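Local coordinates for protein GDP-mannose-dependent alpha-(1-6)-phosphatidylinositol monomannoside mannosyltransferase (Corynebacterium glutamicum, PDB 3OKP) that is a glycosyltransferase of the GT-B fold, built from two Rossmann-like domains, each with a parallel beta sheet, at residues T197-A202 and P228-L233; L232-S237 and Q253-L258. All coordinates share one frame; numbering follows the deposited sequence.

Contact 1: residues T197-A202 and P228-L233; sequences TTPVIA and PDAQLL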
ATOM      1  N   THR A 197      30.193  -6.728  -7.165  1.00 12.50           N
ATOM      2  CA  THR A 197      30.778  -6.268  -5.904  1.00 12.51           C
ATOM      3  C   THR A 197      30.254  -4.912  -5.417  1.00 11.93           C
ATOM      4  O   THR A 197      30.480  -4.544  -4.261  1.00 12.05           O
ATOM      5  CB  THR A 197      32.326  -6.228  -5.967  1.00 12.90           C
ATOM      6  OG1 THR A 197      32.748  -5.371  -7.036  1.00 13.62           O
ATOM      7  CG2 THR A 197      32.896  -7.627  -6.177  1.00 13.51           C
ATOM      8  N   THR A 198      29.556  -4.183  -6.288  1.00 11.29           N
ATOM      9  CA  THR A 198      29.022  -2.857  -5.950  1.00 10.45           C
ATOM     10  C   THR A 198      28.022  -2.920  -4.788  1.00 10.01           C
ATOM     11  O   THR A 198      27.045  -3.669  -4.859  1.00  9.83           O
ATOM     12  CB  THR A 198      28.337  -2.188  -7.169  1.00 10.54           C
ATOM     13  OG1 THR A 198      29.178  -2.303  -8.323  1.00 10.57           O
ATOM     14  CG2 THR A 198      28.049  -0.710  -6.900  1.00  9.43           C
ATOM     15  N   PRO A 199      28.270  -2.140  -3.713  1.00  9.64           N
ATOM     16  CA  PRO A 199      27.286  -2.014  -2.641  1.00  9.39           C
ATOM     17  C   PRO A 199      26.119  -1.158  -3.128  1.00  9.13           C
ATOM     18  O   PRO A 199      26.320  -0.016  -3.548  1.00  9.35           O
ATOM     19  CB  PRO A 199      28.060  -1.293  -1.518  1.00  9.51           C
ATOM     20  CG  PRO A 199      29.504  -1.307  -1.941  1.00  9.63           C
ATOM     21  CD  PRO A 199      29.474  -1.342  -3.435  1.00  9.74           C
ATOM     22  N   VAL A 200      24.916  -1.720  -3.095  1.00  8.89           N
ATOM     23  CA  VAL A 200      23.747  -1.059  -3.666  1.00  8.37           C
ATOM     24  C   VAL A 200      22.630  -0.907  -2.634  1.00  8.34           C
ATOM     25  O   VAL A 200      22.133  -1.901  -2.085  1.00  8.30           O
ATOM     26  CB  VAL A 200      23.216  -1.810  -4.921  1.00  8.48           C
ATOM     27  CG1 VAL A 200      21.938  -1.158  -5.442  1.00  7.83           C
ATOM     28  CG2 VAL A 200      24.276  -1.853  -6.022  1.00  7.86           C
ATOM     29  N   ILE A 201      22.255   0.344  -2.381  1.00  8.05           N
ATOM     30  CA  ILE A 201      21.124   0.682  -1.525  1.00  8.10           C
ATOM     31  C   ILE A 201      20.017   1.242  -2.411  1.00  8.35           C
ATOM     32  O   ILE A 201      20.226   2.219  -3.138  1.00  8.57           O
ATOM     33  CB  ILE A 201      21.497   1.740  -0.453  1.00  8.10           C
ATOM     34  CG1 ILE A 201      22.743   1.309   0.335  1.00  8.18           C
ATOM     35  CG2 ILE A 201      20.307   2.004   0.480  1.00  7.82           C
ATOM     36  CD1 ILE A 201      23.510   2.470   0.983  1.00  9.63           C
ATOM     37  N   ALA A 202      18.847   0.615  -2.358  1.00  8.52           N
ATOM     38  CA  ALA A 202      17.718   1.042  -3.180  1.00  8.82           C
ATOM     39  C   ALA A 202      16.638   1.726  -2.349  1.00  9.03           C
ATOM     40  O   ALA A 202      16.277   1.255  -1.266  1.00  8.85           O
ATOM     41  CB  ALA A 202      17.134  -0.140  -3.944  1.00  8.84           C
ATOM     42  N   PRO A 228      33.686   3.218  -0.484  1.00  9.19           N
ATOM     43  CA  PRO A 228      33.768   4.273  -1.510  1.00  9.43           C
ATOM     44  C   PRO A 228      32.976   4.050  -2.807  1.00  9.35           C
ATOM     45  O   PRO A 228      32.684   5.019  -3.513  1.00  9.27           O
ATOM     46  CB  PRO A 228      35.270   4.357  -1.801  1.00  9.85           C
ATOM     47  CG  PRO A 228      35.911   3.880  -0.539  1.00 10.17           C
ATOM     48  CD  PRO A 228      35.030   2.738  -0.111  1.00  9.57           C
ATOM     49  N   ASP A 229      32.638   2.800  -3.113  1.00  9.55           N
ATOM     50  CA  ASP A 229      31.869   2.482  -4.321  1.00  9.84           C
ATOM     51  C   ASP A 229      30.368   2.257  -4.062  1.00  9.39           C
ATOM     52  O   ASP A 229      29.636   1.832  -4.960  1.00  9.28           O
ATOM     53  CB  ASP A 229      32.492   1.289  -5.070  1.00 10.16           C
ATOM     54  CG  ASP A 229      32.559   0.018  -4.225  1.00 11.27           C
ATOM     55  OD1 ASP A 229      32.593   0.108  -2.978  1.00 12.30           O
ATOM     56  OD2 ASP A 229      32.581  -1.084  -4.816  1.00 13.20           O
ATOM     57  N   ALA A 230      29.917   2.559  -2.844  1.00  9.18           N
ATOM     58  CA  ALA A 230      28.510   2.391  -2.464  1.00  8.78           C
ATOM     59  C   ALA A 230      27.596   3.311  -3.266  1.00  8.68           C
ATOM     60  O   ALA A 230      27.882   4.497  -3.428  1.00  8.79           O
ATOM     61  CB  ALA A 230      28.321   2.628  -0.971  1.00  8.83           C
ATOM     62  N   GLN A 231      26.495   2.754  -3.760  1.00  8.49           N
ATOM     63  CA  GLN A 231      25.556   3.501  -4.588  1.00  8.50           C
ATOM     64  C   GLN A 231      24.176   3.546  -3.953  1.00  8.39           C
ATOM     65  O   GLN A 231      23.601   2.504  -3.606  1.00  8.45           O
ATOM     66  CB  GLN A 231      25.460   2.897  -5.995  1.00  8.44           C
ATOM     67  CG  GLN A 231      26.759   2.938  -6.794  1.00  9.26           C
ATOM     68  CD  GLN A 231      27.172   4.348  -7.192  1.00  9.75           C
ATOM     69  OE1 GLN A 231      26.327   5.207  -7.457  1.00  9.86           O
ATOM     70  NE2 GLN A 231      28.476   4.588  -7.240  1.00 10.10           N
ATOM     71  N   LEU A 232      23.662   4.761  -3.800  1.00  8.29           N
ATOM     72  CA  LEU A 232      22.280   4.976  -3.398  1.00  8.20           C
ATOM     73  C   LEU A 232      21.441   5.237  -4.639  1.00  8.38           C
ATOM     74  O   LEU A 232      21.648   6.228  -5.350  1.00  8.22           O
ATOM     75  CB  LEU A 232      22.167   6.147  -2.414  1.00  8.16           C
ATOM     76  CG  LEU A 232      20.763   6.600  -1.979  1.00  8.18           C
ATOM     77  CD1 LEU A 232      19.983   5.481  -1.291  1.00  8.16           C
ATOM     78  CD2 LEU A 232      20.857   7.819  -1.074  1.00  8.38           C
ATOM     79  N   LEU A 233      20.503   4.335  -4.901  1.00  8.51           N
ATOM     80  CA  LEU A 233      19.617   4.470  -6.048  1.00  8.70           C
ATOM     81  C   LEU A 233      18.283   5.045  -5.607  1.00  8.84           C
ATOM     82  O   LEU A 233      17.542   4.421  -4.846  1.00  8.63           O
ATOM     83  CB  LEU A 233      19.416   3.124  -6.751  1.00  8.82           C
ATOM     84  CG  LEU A 233      20.659   2.340  -7.189  1.00  9.32           C
ATOM     85  CD1 LEU A 233      20.241   1.020  -7.802  1.00  9.90           C
ATOM     86  CD2 LEU A 233      21.519   3.139  -8.170  1.00  9.99           C
TER
HETATM   87  O   HOH W   1      32.534  -3.035  -2.673  1.00 26.64           O
HETATM   88  O   HOH W   2      31.620  -1.016  -8.016  1.00 25.24           O
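The side chains of Asp229 and Pro199 cross at about a right angle, with OD2 of Asp229 3.4 Å from CD of Pro199. An acid suits this exposed loop because water can reach it: one water lies within bonding distance of both OD2 of Asp229 and O of Thr197, though it may not donate to both, and a second, next to Thr198 OG1, which also bonds to Thr195 N, makes a weak bond to OD2. Ala230, small enough for a buried position, sets CB 4.0 Å from Pro199 CB. At Gln231 the parallel strand pairing begins. Its N gives a hydrogen bond to Pro199 O (2.8 Å), and its O takes one from Ile201 N (2.8 Å, 176° at the hydrogen). Its CG packs on Thr198 CG2 at 3.9 Å. Leu232 lies on the other face and meets Ile201, CD1 to CG2, at 3.9 Å. Leu233 N then bonds Ile201 O, and on the Gln231 face Leu233 CD1 presses on Val200 CG1 at 3.6 Å. Ile201 and Leu232 cover one face; Val200 and Leu233, with Ala202 and the aliphatic part of Gln231, cover the other, as suits a buried strand pair. The two strands belong to a beta-alpha-beta crossover through helix 213-226, which packs on Ala230 and Leu232. Helix 331-342 receives Pro199 and Ile201, and strand 275-278 flanks strand 200-204 on its other edge.

Contact 2: residues L232-S237 and Q253-L258; sequences LLIVGS and QNVKFL. With GDD (guanosine-5'-diphosphate-alpha-D-mannose), chain B.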
ATOM      1  N   LEU A 232      23.662   4.761  -3.800  1.00  8.29           N
ATOM      2  CA  LEU A 232      22.280   4.976  -3.398  1.00  8.20           C
ATOM      3  C   LEU A 232      21.441   5.237  -4.639  1.00  8.38           C
ATOM      4  O   LEU A 232      21.648   6.228  -5.350  1.00  8.22           O
ATOM      5  CB  LEU A 232      22.167   6.147  -2.414  1.00  8.16           C
ATOM      6  CG  LEU A 232      20.763   6.600  -1.979  1.00  8.18           C
ATOM      7  CD1 LEU A 232      19.983   5.481  -1.291  1.00  8.16           C
ATOM      8  CD2 LEU A 232      20.857   7.819  -1.074  1.00  8.38           C
ATOM      9  N   LEU A 233      20.503   4.335  -4.901  1.00  8.51           N
ATOM     10  CA  LEU A 233      19.617   4.470  -6.048  1.00  8.70           C
ATOM     11  C   LEU A 233      18.283   5.045  -5.607  1.00  8.84           C
ATOM     12  O   LEU A 233      17.542   4.421  -4.846  1.00  8.63           O
ATOM     13  CB  LEU A 233      19.416   3.124  -6.751  1.00  8.82           C
ATOM     14  CG  LEU A 233      20.659   2.340  -7.189  1.00  9.32           C
ATOM     15  CD1 LEU A 233      20.241   1.020  -7.802  1.00  9.90           C
ATOM     16  CD2 LEU A 233      21.519   3.139  -8.170  1.00  9.99           C
ATOM     17  N   ILE A 234      17.995   6.249  -6.085  1.00  9.08           N
ATOM     18  CA  ILE A 234      16.733   6.903  -5.796  1.00  9.32           C
ATOM     19  C   ILE A 234      15.787   6.687  -6.976  1.00  9.63           C
ATOM     20  O   ILE A 234      15.954   7.276  -8.051  1.00  9.67           O
ATOM     21  CB  ILE A 234      16.938   8.396  -5.428  1.00  9.69           C
ATOM     22  CG1 ILE A 234      17.720   8.498  -4.111  1.00  9.63           C
ATOM     23  CG2 ILE A 234      15.599   9.112  -5.312  1.00  9.67           C
ATOM     24  CD1 ILE A 234      18.332   9.854  -3.842  1.00 12.39           C
ATOM     25  N   VAL A 235      14.818   5.799  -6.766  1.00  9.70           N
ATOM     26  CA  VAL A 235      13.864   5.413  -7.805  1.00 10.25           C
ATOM     27  C   VAL A 235      12.510   6.048  -7.519  1.00 10.67           C
ATOM     28  O   VAL A 235      11.930   5.845  -6.447  1.00 10.47           O
ATOM     29  CB  VAL A 235      13.726   3.868  -7.914  1.00 10.25           C
ATOM     30  CG1 VAL A 235      12.698   3.479  -8.975  1.00 10.59           C
ATOM     31  CG2 VAL A 235      15.073   3.226  -8.224  1.00 10.17           C
ATOM     32  N   GLY A 236      12.020   6.827  -8.480  1.00 11.24           N
ATOM     33  CA  GLY A 236      10.721   7.484  -8.359  1.00 11.78           C
ATOM     34  C   GLY A 236      10.737   8.929  -8.816  1.00 12.38           C
ATOM     35  O   GLY A 236      11.779   9.454  -9.222  1.00 12.24           O
ATOM     36  N   SER A 237       9.572   9.570  -8.744  1.00 12.89           N
ATOM     37  CA  SER A 237       9.419  10.966  -9.141  1.00 13.58           C
ATOM     38  C   SER A 237       8.612  11.752  -8.105  1.00 13.73           C
ATOM     39  O   SER A 237       7.886  11.170  -7.295  1.00 13.32           O
ATOM     40  CB  SER A 237       8.765  11.060 -10.526  1.00 14.13           C
ATOM     41  OG  SER A 237       7.491  10.437 -10.531  1.00 14.62           O
ATOM     42  N   GLN A 253      28.668  11.279  -7.165  1.00 14.14           N
ATOM     43  CA  GLN A 253      29.201  10.062  -7.777  1.00 13.64           C
ATOM     44  C   GLN A 253      28.603   8.789  -7.179  1.00 12.98           C
ATOM     45  O   GLN A 253      28.664   7.724  -7.797  1.00 12.93           O
ATOM     46  CB  GLN A 253      30.725  10.011  -7.651  1.00 13.81           C
ATOM     47  CG  GLN A 253      31.462  11.097  -8.411  1.00 14.16           C
ATOM     48  CD  GLN A 253      32.958  11.022  -8.202  1.00 14.68           C
ATOM     49  OE1 GLN A 253      33.501  11.657  -7.291  1.00 15.24           O
ATOM     50  NE2 GLN A 253      33.634  10.223  -9.024  1.00 13.18           N
ATOM     51  N   ASN A 254      28.031   8.904  -5.981  1.00 12.21           N
ATOM     52  CA  ASN A 254      27.495   7.744  -5.264  1.00 11.53           C
ATOM     53  C   ASN A 254      25.971   7.736  -5.104  1.00 11.27           C
ATOM     54  O   ASN A 254      25.414   6.865  -4.427  1.00 10.83           O
ATOM     55  CB  ASN A 254      28.157   7.626  -3.889  1.00 11.11           C
ATOM     56  CG  ASN A 254      29.653   7.411  -3.977  1.00 10.89           C
ATOM     57  OD1 ASN A 254      30.417   8.355  -4.182  1.00  9.66           O
ATOM     58  ND2 ASN A 254      30.081   6.163  -3.806  1.00  9.79           N
ATOM     59  N   VAL A 255      25.310   8.713  -5.716  1.00 11.42           N
ATOM     60  CA  VAL A 255      23.854   8.833  -5.654  1.00 11.48           C
ATOM     61  C   VAL A 255      23.302   8.930  -7.073  1.00 11.85           C
ATOM     62  O   VAL A 255      23.727   9.785  -7.855  1.00 12.07           O
ATOM     63  CB  VAL A 255      23.407  10.063  -4.811  1.00 11.64           C
ATOM     64  CG1 VAL A 255      21.890  10.216  -4.828  1.00 11.66           C
ATOM     65  CG2 VAL A 255      23.900   9.946  -3.373  1.00 11.30           C
ATOM     66  N   LYS A 256      22.359   8.048  -7.397  1.00 11.78           N
ATOM     67  CA  LYS A 256      21.762   8.012  -8.728  1.00 12.25           C
ATOM     68  C   LYS A 256      20.260   8.290  -8.688  1.00 12.38           C
ATOM     69  O   LYS A 256      19.502   7.582  -8.017  1.00 12.10           O
ATOM     70  CB  LYS A 256      22.028   6.658  -9.402  1.00 12.38           C
ATOM     71  CG  LYS A 256      23.500   6.222  -9.431  1.00 13.03           C
ATOM     72  CD  LYS A 256      24.303   6.995 -10.471  1.00 15.14           C
ATOM     73  CE  LYS A 256      25.742   6.496 -10.560  1.00 15.59           C
ATOM     74  NZ  LYS A 256      26.583   6.986  -9.436  1.00 15.65           N
ATOM     75  N   PHE A 257      19.844   9.333  -9.407  1.00 12.53           N
ATOM     76  CA  PHE A 257      18.430   9.638  -9.595  1.00 12.61           C
ATOM     77  C   PHE A 257      17.955   8.990 -10.887  1.00 12.95           C
ATOM     78  O   PHE A 257      18.176   9.515 -11.982  1.00 13.26           O
ATOM     79  CB  PHE A 257      18.197  11.152  -9.626  1.00 12.82           C
ATOM     80  CG  PHE A 257      18.444  11.829  -8.307  1.00 12.66           C
ATOM     81  CD1 PHE A 257      17.422  11.953  -7.372  1.00 12.83           C
ATOM     82  CD2 PHE A 257      19.702  12.338  -7.997  1.00 12.69           C
ATOM     83  CE1 PHE A 257      17.650  12.579  -6.148  1.00 12.92           C
ATOM     84  CE2 PHE A 257      19.939  12.958  -6.778  1.00 12.60           C
ATOM     85  CZ  PHE A 257      18.911  13.082  -5.851  1.00 12.60           C
ATOM     86  N   LEU A 258      17.303   7.841 -10.749  1.00 12.91           N
ATOM     87  CA  LEU A 258      16.928   7.026 -11.901  1.00 13.47           C
ATOM     88  C   LEU A 258      15.570   7.407 -12.491  1.00 14.08           C
ATOM     89  O   LEU A 258      15.185   6.900 -13.548  1.00 14.30           O
ATOM     90  CB  LEU A 258      16.961   5.532 -11.536  1.00 13.11           C
ATOM     91  CG  LEU A 258      18.281   4.926 -11.034  1.00 12.94           C
ATOM     92  CD1 LEU A 258      18.117   3.434 -10.765  1.00 12.46           C
ATOM     93  CD2 LEU A 258      19.438   5.168 -12.007  1.00 13.27           C
TER
HETATM   94  N2  GDD B 601       6.504   1.525 -11.561  0.50 13.20           N
HETATM   95  C2  GDD B 601       7.007   2.247 -10.529  0.50 13.14           C
HETATM   96  N1  GDD B 601       8.081   3.047 -10.728  0.50 13.31           N
HETATM   97  N3  GDD B 601       6.431   2.160  -9.307  0.50 13.12           N
HETATM   98  C4  GDD B 601       6.925   2.875  -8.262  0.50 13.25           C
HETATM   99  C5  GDD B 601       8.022   3.701  -8.448  0.50 13.22           C
HETATM  100  C6  GDD B 601       8.601   3.777  -9.711  0.50 13.31           C
HETATM  101  O6  GDD B 601       9.590   4.512  -9.910  0.50 13.24           O
HETATM  102  N7  GDD B 601       8.293   4.285  -7.263  0.50 13.32           N
HETATM  103  C8  GDD B 601       7.386   3.834  -6.367  0.50 13.38           C
HETATM  104  N9  GDD B 601       6.554   2.978  -6.981  0.50 13.33           N
HETATM  105  C1' GDD B 601       5.414   2.240  -6.377  0.50 13.14           C
HETATM  106  C2' GDD B 601       5.915   1.161  -5.430  0.50 12.76           C
HETATM  107  O2' GDD B 601       6.241  -0.045  -6.126  0.50 12.88           O
HETATM  108  C3' GDD B 601       4.754   0.987  -4.473  0.50 12.71           C
HETATM  109  O3' GDD B 601       3.869  -0.035  -4.945  0.50 12.17           O
HETATM  110  C4' GDD B 601       4.036   2.334  -4.478  0.50 12.90           C
HETATM  111  O4' GDD B 601       4.560   3.075  -5.588  0.50 12.93           O
HETATM  112  C5' GDD B 601       4.274   3.109  -3.182  0.50 13.17           C
HETATM  113  O5' GDD B 601       3.223   2.870  -2.243  0.50 13.30           O
HETATM  114  PA  GDD B 601       3.409   3.035  -0.813  0.50 13.27           P
HETATM  115  O1A GDD B 601       2.422   2.552  -0.214  0.50 13.01           O
HETATM  116  O2A GDD B 601       4.440   2.425  -0.435  0.50 12.88           O
HETATM  117  O3A GDD B 601       3.551   4.435  -0.461  0.50 13.56           O
HETATM  118  PB  GDD B 601       2.622   5.486  -0.842  0.50 13.50           P
HETATM  119  O2B GDD B 601       1.442   5.074  -0.831  0.50 13.24           O
HETATM  120  O3B GDD B 601       2.732   6.436  -0.038  0.50 13.27           O
HETATM  121  O1B GDD B 601       2.951   5.975  -2.159  0.50 14.16           O
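A beta-alpha-beta unit of the Rossmann-like domain, strand 231-235, helix 241-247 and strand 255-259, brings Ile234 beside Phe257, and its first strand ends at the pocket of guanosine-5'-diphosphate-alpha-D-mannose. The strands run parallel, 20° apart in direction, joined by four backbone hydrogen bonds. Leu232 N binds Asn254 O, Lys256 N binds Leu232 O, and Ile234 N binds Lys256 O at 2.8 Å. The last, from Leu258 N to Ile234 O, is longer at 3.1 Å, and its donor is tilted 23° from the carbonyl plane. Ile234 and Phe257 point the same way, side by side. CD1 of Ile234 reaches Phe257 CE1 at 3.6 Å and also touches Val255 CG1 at 3.7 Å, an apolar cluster that suits the buried isoleucine; Phe257, on the outermost strand of the sheet, remains partly exposed. On the opposite face Leu233 CD2 rests 3.8 Å from Lys256 CB. Here the lysine serves through CB and CG, and bends at chi2 and chi4 on the way to its amine, which bonds Gln231 OE1. Leu258 CD1 also meets Val235 CG2 at 4.0 Å, their side chains crossing obliquely. The strand gives way to a loop at Gly236, whose backbone angles would press a CB against the carbonyl oxygen of Val235, so a residue without a side chain fits. The ligand is also hydrogen-bonded to Lys211, Arg206, Leu261 O and Glu298. At its guanine end, Val235 CG1 lies 3.4 Å from O6 and Gly236 CA 3.5 Å from the same oxygen.

How the contacts relate
Both contacts use strand 231-235, contact 1 pairing it with the more interior strand 200-204 and contact 2 with the outermost strand 255-259, so it is bonded along both edges. Contact 1 is mostly buried aliphatic packing, with water and a carboxylate confined to its loop end, away from the ligand. Contact 2 is buried on the side of strand 231-235, but Lys256, Phe257 and Leu258 stay partly exposed, and its far end reaches guanosine-5'-diphosphate-alpha-D-mannose. A side chain of contact 2 also ties the two together near the strand starts: Asn254 ND2 lies 2.8 Å from the backbone Ala230 O of contact 1, probably a hydrogen bond.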